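Local atomic coordinates of SusD superfamily protein (Bacteroides fragilis NCTC 9343, PDB entry 3NQP), a protein that probably binds sugars at the outer membrane of a gut bacterium, like other SusD-family proteins. Residues 332-344 / 351-363. Sequence-based numbering, arbitrary orientation.
Sequences TRKEATFIASYNK and LSLYGTHVRKNIG. With EDO (1,2-ethanediol), chain E.
Strands 338-344 and 351-358 pair antiparallel as a beta hairpin, with the short helix 333-337 leading into the first strand. In the hydrogen-bonded pair of Ile339 and His357, Ile339 N reaches His357 O at 2.9 Å; the return bond is weak. Between Ser341 and Tyr342 the register slips by one residue. Ser341 O accepts from both Tyr354 N, at 2.8 Å, and Gly355 N, at 3.2 Å. On the face carrying Ile339, Ser341 and His357, the serine OG meets His357 NE2 at 2.8 Å, in the imidazole plane. Its chi1 of 60° points OG at the ring edge. On the other face, near the helix, Val358 CG2 packs on Phe338 CE1 and Thr356 CB lies by the same ring; Val323 and Tyr324 of helix 321-325 add to this side. Farther out, Leu353 CD1 lies over one face of the Tyr342 ring and presses tightly on Ala340 CB, at 3.4 Å. Arg359 reaches back to the helix end. Its backbone N binds Thr337 O, and its guanidinium lies flat against Ile339 CB, 3.6 Å from the group's plane. NE makes weak bonds to Glu335 O and Phe338 O. NH2 forms a poorly angled salt bridge with Glu335 OE1, carboxylate and guanidinium planes 84° apart; Glu335 OE2 turns to Tyr324 OH. Tyr354 and Gly355 both face Ser341, a classic beta bulge in a two-stranded hairpin of this largely helical SusD-family protein.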
loop_
_atom_site.group_PDB
_atom_site.type_symbol
_atom_site.label_atom_id
_atom_site.label_comp_id
_atom_site.label_asym_id
_atom_site.label_seq_id
_atom_site.Cartn_x
_atom_site.Cartn_y
_atom_site.Cartn_z
ATOM N N THR A 332 1.329 19.081 9.077
ATOM C CA THR A 332 2.613 18.486 9.505
ATOM C C THR A 332 3.041 17.338 8.584
ATOM O O THR A 332 4.209 17.022 8.529
ATOM C CB THR A 332 2.537 17.936 10.942
ATOM O OG1 THR A 332 1.563 16.876 11.006
ATOM C CG2 THR A 332 2.108 19.057 11.933
ATOM N N ARG A 333 2.122 16.738 7.828
ATOM C CA ARG A 333 2.514 15.660 6.897
ATOM C C ARG A 333 3.423 16.187 5.787
ATOM O O ARG A 333 4.173 15.417 5.177
ATOM C CB ARG A 333 1.297 14.991 6.281
ATOM C CG ARG A 333 0.368 14.334 7.300
ATOM C CD ARG A 333 -0.867 13.783 6.655
ATOM N NE ARG A 333 -1.758 14.852 6.234
ATOM C CZ ARG A 333 -3.060 14.728 6.024
ATOM N NH1 ARG A 333 -3.670 13.545 6.133
ATOM N NH2 ARG A 333 -3.758 15.783 5.673
ATOM N N LYS A 334 3.329 17.477 5.495
ATOM C CA LYS A 334 4.079 18.066 4.367
ATOM C C LYS A 334 5.588 17.858 4.540
ATOM O O LYS A 334 6.254 17.180 3.719
ATOM C CB LYS A 334 3.705 19.542 4.180
ATOM C CG LYS A 334 4.312 20.196 2.938
ATOM C CD LYS A 334 3.757 21.634 2.746
ATOM C CE LYS A 334 4.205 22.284 1.448
ATOM N NZ LYS A 334 3.277 23.375 1.029
ATOM N N GLU A 335 6.133 18.425 5.606
ATOM C CA GLU A 335 7.577 18.330 5.868
ATOM C C GLU A 335 7.953 16.998 6.514
ATOM O O GLU A 335 9.086 16.573 6.407
ATOM C CB GLU A 335 8.073 19.543 6.693
ATOM C CG GLU A 335 7.838 20.806 5.995
ATOM C CD GLU A 335 8.599 20.891 4.674
ATOM O OE1 GLU A 335 9.841 20.576 4.624
ATOM O OE2 GLU A 335 7.928 21.310 3.701
ATOM N N ALA A 336 7.001 16.279 7.115
ATOM C CA ALA A 336 7.301 14.912 7.574
ATOM C C ALA A 336 7.535 13.989 6.364
ATOM O O ALA A 336 8.353 13.072 6.423
ATOM C CB ALA A 336 6.180 14.375 8.434
ATOM N N THR A 337 6.813 14.224 5.272
ATOM C CA THR A 337 6.883 13.334 4.151
ATOM C C THR A 337 8.015 13.742 3.215
ATOM O O THR A 337 8.710 12.870 2.673
ATOM C CB THR A 337 5.505 13.277 3.370
ATOM O OG1 THR A 337 4.426 12.905 4.275
ATOM C CG2 THR A 337 5.611 12.301 2.172
ATOM N N PHE A 338 8.174 15.055 3.009
ATOM C CA PHE A 338 9.024 15.585 2.006
ATOM C C PHE A 338 10.019 16.634 2.527
ATOM O O PHE A 338 9.755 17.340 3.498
ATOM C CB PHE A 338 8.195 16.325 0.978
ATOM C CG PHE A 338 7.350 15.463 0.097
ATOM C CD1 PHE A 338 7.910 14.686 -0.896
ATOM C CD2 PHE A 338 5.977 15.543 0.178
ATOM C CE1 PHE A 338 7.097 13.955 -1.762
ATOM C CE2 PHE A 338 5.164 14.762 -0.688
ATOM C CZ PHE A 338 5.744 14.025 -1.652
ATOM N N ILE A 339 11.160 16.732 1.839
ATOM C CA ILE A 339 11.986 17.934 1.859
ATOM C C ILE A 339 12.008 18.462 0.435
ATOM O O ILE A 339 12.042 17.696 -0.524
ATOM C CB ILE A 339 13.455 17.708 2.383
ATOM C CG1 ILE A 339 14.168 19.065 2.597
ATOM C CG2 ILE A 339 14.248 16.730 1.458
ATOM C CD1 ILE A 339 15.598 18.975 3.326
ATOM N N ALA A 340 11.972 19.789 0.284
ATOM C CA ALA A 340 11.960 20.396 -1.050
ATOM C C ALA A 340 13.357 20.931 -1.403
ATOM O O ALA A 340 14.105 21.412 -0.534
ATOM C CB ALA A 340 10.923 21.528 -1.081
ATOM N N SER A 341 13.697 20.873 -2.684
ATOM C CA SER A 341 14.907 21.519 -3.183
ATOM C C SER A 341 14.474 22.604 -4.159
ATOM O O SER A 341 13.499 22.440 -4.909
ATOM C CB SER A 341 15.870 20.505 -3.829
ATOM O OG SER A 341 15.307 19.807 -4.940
ATOM N N TYR A 342 15.217 23.696 -4.155
ATOM C CA TYR A 342 14.857 24.914 -4.887
ATOM C C TYR A 342 16.011 25.400 -5.789
ATOM O O TYR A 342 17.166 25.299 -5.422
ATOM C CB TYR A 342 14.546 26.052 -3.913
ATOM C CG TYR A 342 13.347 25.821 -3.046
ATOM C CD1 TYR A 342 13.422 25.014 -1.918
ATOM C CD2 TYR A 342 12.113 26.365 -3.378
ATOM C CE1 TYR A 342 12.308 24.787 -1.142
ATOM C CE2 TYR A 342 11.019 26.143 -2.618
ATOM C CZ TYR A 342 11.108 25.359 -1.504
ATOM O OH TYR A 342 9.976 25.128 -0.731
ATOM N N ASN A 343 15.655 25.945 -6.946
ATOM C CA ASN A 343 16.523 26.836 -7.719
ATOM C C ASN A 343 16.468 28.213 -7.132
ATOM O O ASN A 343 15.453 28.587 -6.567
ATOM C CB ASN A 343 15.990 26.977 -9.141
ATOM C CG ASN A 343 16.735 26.160 -10.115
ATOM O OD1 ASN A 343 17.847 25.713 -9.826
ATOM N ND2 ASN A 343 16.150 25.976 -11.318
ATOM N N LYS A 344 17.564 28.953 -7.277
ATOM C CA LYS A 344 17.650 30.332 -6.850
ATOM C C LYS A 344 17.941 31.130 -8.100
ATOM O O LYS A 344 18.869 30.806 -8.848
ATOM C CB LYS A 344 18.766 30.522 -5.823
ATOM C CG LYS A 344 19.184 31.963 -5.657
ATOM C CD LYS A 344 19.765 32.251 -4.281
ATOM C CE LYS A 344 21.251 32.007 -4.241
ATOM N NZ LYS A 344 21.853 32.504 -2.986
ATOM N N LEU A 351 13.628 31.998 -4.765
ATOM C CA LEU A 351 13.681 30.553 -4.772
ATOM C C LEU A 351 12.456 30.034 -5.484
ATOM O O LEU A 351 11.333 30.514 -5.244
ATOM C CB LEU A 351 13.761 30.009 -3.337
ATOM C CG LEU A 351 14.979 30.414 -2.487
ATOM C CD1 LEU A 351 14.815 29.931 -1.066
ATOM C CD2 LEU A 351 16.268 29.851 -3.060
ATOM N N SER A 352 12.649 29.061 -6.365
ATOM C CA SER A 352 11.513 28.401 -7.003
ATOM C C SER A 352 11.597 26.875 -6.783
ATOM O O SER A 352 12.671 26.282 -6.875
ATOM C CB SER A 352 11.460 28.759 -8.495
ATOM O OG SER A 352 12.654 28.328 -9.126
ATOM N N LEU A 353 10.472 26.262 -6.470
ATOM C CA LEU A 353 10.452 24.837 -6.159
ATOM C C LEU A 353 10.946 24.033 -7.366
ATOM O O LEU A 353 10.413 24.175 -8.483
ATOM C CB LEU A 353 9.030 24.370 -5.780
ATOM C CG LEU A 353 8.878 22.868 -5.416
ATOM C CD1 LEU A 353 9.733 22.565 -4.114
ATOM C CD2 LEU A 353 7.385 22.455 -5.257
ATOM N N TYR A 354 11.920 23.160 -7.133
ATOM C CA TYR A 354 12.498 22.349 -8.211
ATOM C C TYR A 354 12.185 20.848 -8.078
ATOM O O TYR A 354 11.525 20.255 -8.925
ATOM C CB TYR A 354 14.008 22.601 -8.253
ATOM C CG TYR A 354 14.740 22.068 -9.467
ATOM C CD1 TYR A 354 15.139 20.747 -9.546
ATOM C CD2 TYR A 354 14.997 22.881 -10.562
ATOM C CE1 TYR A 354 15.808 20.263 -10.667
ATOM C CE2 TYR A 354 15.658 22.408 -11.651
ATOM C CZ TYR A 354 16.082 21.109 -11.717
ATOM O OH TYR A 354 16.763 20.641 -12.859
ATOM N N GLY A 355 12.651 20.230 -6.996
ATOM C CA GLY A 355 12.375 18.824 -6.745
ATOM C C GLY A 355 11.867 18.594 -5.330
ATOM O O GLY A 355 11.833 19.497 -4.504
ATOM N N THR A 356 11.411 17.380 -5.093
ATOM C CA THR A 356 10.976 16.969 -3.800
ATOM C C THR A 356 11.560 15.589 -3.576
ATOM O O THR A 356 11.780 14.856 -4.530
ATOM C CB THR A 356 9.421 16.953 -3.704
ATOM O OG1 THR A 356 8.910 16.003 -4.641
ATOM C CG2 THR A 356 8.827 18.357 -3.969
ATOM N N HIS A 357 11.749 15.231 -2.299
ATOM C CA HIS A 357 12.547 14.100 -1.879
ATOM C C HIS A 357 11.937 13.515 -0.587
ATOM O O HIS A 357 11.585 14.250 0.333
ATOM C CB HIS A 357 13.999 14.587 -1.655
ATOM C CG HIS A 357 14.508 15.486 -2.739
ATOM N ND1 HIS A 357 15.186 15.009 -3.838
ATOM C CD2 HIS A 357 14.447 16.839 -2.892
ATOM C CE1 HIS A 357 15.494 16.025 -4.637
ATOM N NE2 HIS A 357 15.080 17.148 -4.070
ATOM N N VAL A 358 11.714 12.199 -0.556
ATOM C CA VAL A 358 10.854 11.632 0.461
ATOM C C VAL A 358 11.665 11.197 1.662
ATOM O O VAL A 358 12.539 10.304 1.560
ATOM C CB VAL A 358 10.005 10.427 -0.104
ATOM C CG1 VAL A 358 9.147 9.816 1.013
ATOM C CG2 VAL A 358 9.105 10.925 -1.277
ATOM N N ARG A 359 11.370 11.828 2.809
ATOM C CA ARG A 359 12.009 11.501 4.066
ATOM C C ARG A 359 11.033 10.891 5.094
ATOM O O ARG A 359 11.336 10.839 6.290
ATOM C CB ARG A 359 12.660 12.762 4.645
ATOM C CG ARG A 359 11.691 13.889 4.885
ATOM C CD ARG A 359 12.335 14.963 5.780
ATOM N NE ARG A 359 11.701 16.249 5.548
ATOM C CZ ARG A 359 12.292 17.413 5.807
ATOM N NH1 ARG A 359 13.511 17.397 6.320
ATOM N NH2 ARG A 359 11.673 18.572 5.543
ATOM N N LYS A 360 9.888 10.409 4.607
ATOM C CA LYS A 360 8.810 9.882 5.442
ATOM C C LYS A 360 9.235 8.720 6.307
ATOM O O LYS A 360 8.797 8.629 7.455
ATOM C CB LYS A 360 7.651 9.407 4.557
ATOM C CG LYS A 360 6.352 9.077 5.334
ATOM C CD LYS A 360 5.166 8.878 4.384
ATOM C CE LYS A 360 3.928 8.382 5.128
ATOM N NZ LYS A 360 2.725 8.439 4.271
ATOM N N ASN A 361 10.056 7.830 5.754
ATOM C CA ASN A 361 10.297 6.503 6.356
ATOM C C ASN A 361 11.683 5.967 5.934
ATOM O O ASN A 361 11.813 4.898 5.374
ATOM C CB ASN A 361 9.143 5.563 5.959
ATOM C CG ASN A 361 9.179 4.220 6.654
ATOM O OD1 ASN A 361 9.574 4.116 7.827
ATOM N ND2 ASN A 361 8.703 3.183 5.948
ATOM N N ILE A 362 12.715 6.787 6.146
ATOM C CA ILE A 362 14.098 6.459 5.734
ATOM C C ILE A 362 14.978 5.991 6.907
ATOM O O ILE A 362 16.216 6.110 6.874
ATOM C CB ILE A 362 14.751 7.615 4.915
ATOM C CG1 ILE A 362 14.750 8.943 5.684
ATOM C CG2 ILE A 362 14.021 7.776 3.574
ATOM C CD1 ILE A 362 15.872 10.004 5.203
ATOM N N GLY A 363 14.353 5.435 7.940
ATOM C CA GLY A 363 15.133 4.728 9.005
ATOM C C GLY A 363 15.917 5.675 9.914
ATOM O O GLY A 363 15.363 6.658 10.382
HETATM C C1 EDO E . 11.626 23.213 -12.855
HETATM O O1 EDO E . 11.108 23.888 -11.710
HETATM C C2 EDO E . 12.296 21.877 -12.513
HETATM O O2 EDO E . 11.353 20.856 -12.141
HETATM O O HOH W 1 2.281 11.152 3.708
HETATM O O HOH W 2 14.190 30.727 -8.800
#